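Local coordinates for DUF5037 domain-containing protein (Ruminococcus gnavus, PDB 4GL6) that is of unknown function but belongs to the DUF5037 family and pairs a small antiparallel sheet with a separate mixed sheet flanked by helices, at residues Ile8-Tyr13 with Ile40-Ile45. Numbering follows the deposited sequence.
Sequences IKIETY and IYATCI
Ile10 meets Ala42 and Cys44 through its two separate branches, and within Ile8-Tyr13 and Ile40-Ile45 it supplies both of the close side-chain contacts. The ethyl branch ends in CD1, which stands 3.8 Å from Ala42 CB, the closest approach across the pair. The CG2 methyl is directed at the thiol of Cys44, where the separation from CG2 to SG grows to 4.3 Å. The torsions account for this division: CG1 lies beside the backbone N and opposite the carbonyl carbon (chi1 -65°), and the extended second torsion (chi2 167°) carries CD1 outward to the methyl of Ala42. Because Ala42 and Cys44 are two residues apart on a beta strand, both present CB to the same face, and the isoleucine fork spans them. The packing is apolar, with no hydrogen bond between the segments, and the backbones remain well apart, at 8.4 Å from Ile10 CA to Ala42 CA.

All three touching residues are buried, whereas Ile8 and Thr12 are exposed on the side of the helix turned from the strand. There Thr12 OG1 donates to Ile8 O over 2.7 Å, tilted 32° from the carbonyl plane, while Thr12 N reaches the same oxygen from the opposite face, so two donors grip it.

Helix 6-18 thus packs on one face of the antiparallel sheet. Strand 40-46 runs between strands 22-28 and 54-59, from which Val24 and Tyr58 also touch Ile10, while Ile6 on Ile40 and Leu14 on Cys44 extend the packing along the helix.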
loop_
_atom_site.group_PDB
_atom_site.type_symbol
_atom_site.label_atom_id
_atom_site.label_comp_id
_atom_site.label_asym_id
_atom_site.label_seq_id
_atom_site.Cartn_x
_atom_site.Cartn_y
_atom_site.Cartn_z
ATOM N N ILE A 8 20.882 -2.232 -11.093
ATOM C CA ILE A 8 20.780 -2.630 -12.499
ATOM C C ILE A 8 20.387 -4.110 -12.601
ATOM O O ILE A 8 19.610 -4.474 -13.491
ATOM C CB ILE A 8 22.079 -2.314 -13.312
ATOM C CG1 ILE A 8 22.256 -0.795 -13.547
ATOM C CG2 ILE A 8 22.096 -3.028 -14.668
ATOM C CD1 ILE A 8 22.543 0.073 -12.326
ATOM N N LYS A 9 20.906 -4.947 -11.694
ATOM C CA LYS A 9 20.551 -6.372 -11.682
ATOM C C LYS A 9 19.046 -6.554 -11.421
ATOM O O LYS A 9 18.384 -7.315 -12.131
ATOM C CB LYS A 9 21.385 -7.166 -10.659
ATOM C CG LYS A 9 22.883 -7.292 -10.951
ATOM C CD LYS A 9 23.556 -8.221 -9.939
ATOM C CE LYS A 9 25.060 -8.330 -10.145
ATOM N NZ LYS A 9 25.705 -9.272 -9.187
ATOM N N ILE A 10 18.522 -5.820 -10.440
ATOM C CA ILE A 10 17.102 -5.881 -10.064
ATOM C C ILE A 10 16.223 -5.324 -11.177
ATOM O O ILE A 10 15.221 -5.949 -11.537
ATOM C CB ILE A 10 16.806 -5.135 -8.734
ATOM C CG1 ILE A 10 17.526 -5.831 -7.570
ATOM C CG2 ILE A 10 15.302 -5.118 -8.430
ATOM C CD1 ILE A 10 17.565 -5.049 -6.285
ATOM N N GLU A 11 16.594 -4.157 -11.707
ATOM C CA GLU A 11 15.875 -3.533 -12.839
ATOM C C GLU A 11 15.822 -4.485 -14.058
ATOM O O GLU A 11 14.758 -4.642 -14.678
ATOM C CB GLU A 11 16.506 -2.178 -13.230
ATOM C CG GLU A 11 16.259 -1.036 -12.236
ATOM C CD GLU A 11 17.081 0.235 -12.499
ATOM O OE1 GLU A 11 17.837 0.314 -13.496
ATOM O OE2 GLU A 11 16.968 1.191 -11.699
ATOM N N THR A 12 16.954 -5.124 -14.370
ATOM C CA THR A 12 17.033 -6.058 -15.504
ATOM C C THR A 12 16.136 -7.275 -15.299
ATOM O O THR A 12 15.447 -7.695 -16.229
ATOM C CB THR A 12 18.478 -6.516 -15.772
ATOM O OG1 THR A 12 19.277 -5.363 -16.026
ATOM C CG2 THR A 12 18.568 -7.466 -16.981
ATOM N N TYR A 13 16.133 -7.815 -14.081
ATOM C CA TYR A 13 15.274 -8.954 -13.759
ATOM C C TYR A 13 13.779 -8.616 -13.938
ATOM O O TYR A 13 13.068 -9.339 -14.630
ATOM C CB TYR A 13 15.545 -9.502 -12.339
ATOM C CG TYR A 13 14.365 -10.283 -11.811
ATOM C CD1 TYR A 13 14.095 -11.573 -12.267
ATOM C CD2 TYR A 13 13.467 -9.697 -10.915
ATOM C CE1 TYR A 13 12.978 -12.274 -11.809
ATOM C CE2 TYR A 13 12.349 -10.383 -10.468
ATOM C CZ TYR A 13 12.102 -11.669 -10.915
ATOM O OH TYR A 13 11.006 -12.342 -10.434
ATOM N N ILE A 40 18.582 -8.167 0.586
ATOM C CA ILE A 40 18.537 -6.814 0.040
ATOM C C ILE A 40 17.072 -6.448 -0.130
ATOM O O ILE A 40 16.343 -7.146 -0.851
ATOM C CB ILE A 40 19.226 -6.699 -1.333
ATOM C CG1 ILE A 40 20.701 -7.073 -1.243
ATOM C CG2 ILE A 40 19.139 -5.266 -1.856
ATOM C CD1 ILE A 40 21.374 -7.136 -2.607
ATOM N N TYR A 41 16.658 -5.350 0.508
ATOM C CA TYR A 41 15.281 -4.826 0.440
ATOM C C TYR A 41 15.288 -3.584 -0.472
ATOM O O TYR A 41 15.814 -2.550 -0.106
ATOM C CB TYR A 41 14.726 -4.543 1.851
ATOM C CG TYR A 41 14.691 -5.789 2.736
ATOM C CD1 TYR A 41 13.603 -6.673 2.694
ATOM C CD2 TYR A 41 15.758 -6.091 3.613
ATOM C CE1 TYR A 41 13.580 -7.813 3.497
ATOM C CE2 TYR A 41 15.746 -7.231 4.415
ATOM C CZ TYR A 41 14.661 -8.089 4.358
ATOM O OH TYR A 41 14.649 -9.228 5.150
ATOM N N ALA A 42 14.675 -3.716 -1.642
ATOM C CA ALA A 42 14.660 -2.701 -2.689
ATOM C C ALA A 42 13.299 -2.017 -2.864
ATOM O O ALA A 42 12.300 -2.715 -3.052
ATOM C CB ALA A 42 15.035 -3.382 -4.009
ATOM N N THR A 43 13.271 -0.673 -2.843
ATOM C CA THR A 43 12.060 0.113 -3.127
ATOM C C THR A 43 12.052 0.362 -4.633
ATOM O O THR A 43 12.917 1.076 -5.148
ATOM C CB THR A 43 12.055 1.432 -2.355
ATOM O OG1 THR A 43 11.937 1.114 -0.971
ATOM C CG2 THR A 43 10.893 2.329 -2.769
ATOM N N CYS A 44 11.065 -0.211 -5.314
ATOM C CA CYS A 44 10.974 -0.180 -6.776
ATOM C C CYS A 44 9.710 0.509 -7.296
ATOM O O CYS A 44 8.720 0.589 -6.584
ATOM C CB CYS A 44 10.973 -1.637 -7.297
ATOM S SG CYS A 44 12.246 -2.766 -6.638
ATOM N N ILE A 45 9.761 1.005 -8.534
ATOM C CA ILE A 45 8.581 1.533 -9.251
ATOM C C ILE A 45 8.597 1.014 -10.687
ATOM O O ILE A 45 9.663 0.650 -11.202
ATOM C CB ILE A 45 8.516 3.084 -9.283
ATOM C CG1 ILE A 45 9.761 3.706 -9.945
ATOM C CG2 ILE A 45 8.370 3.631 -7.870
ATOM C CD1 ILE A 45 9.647 5.197 -10.194
#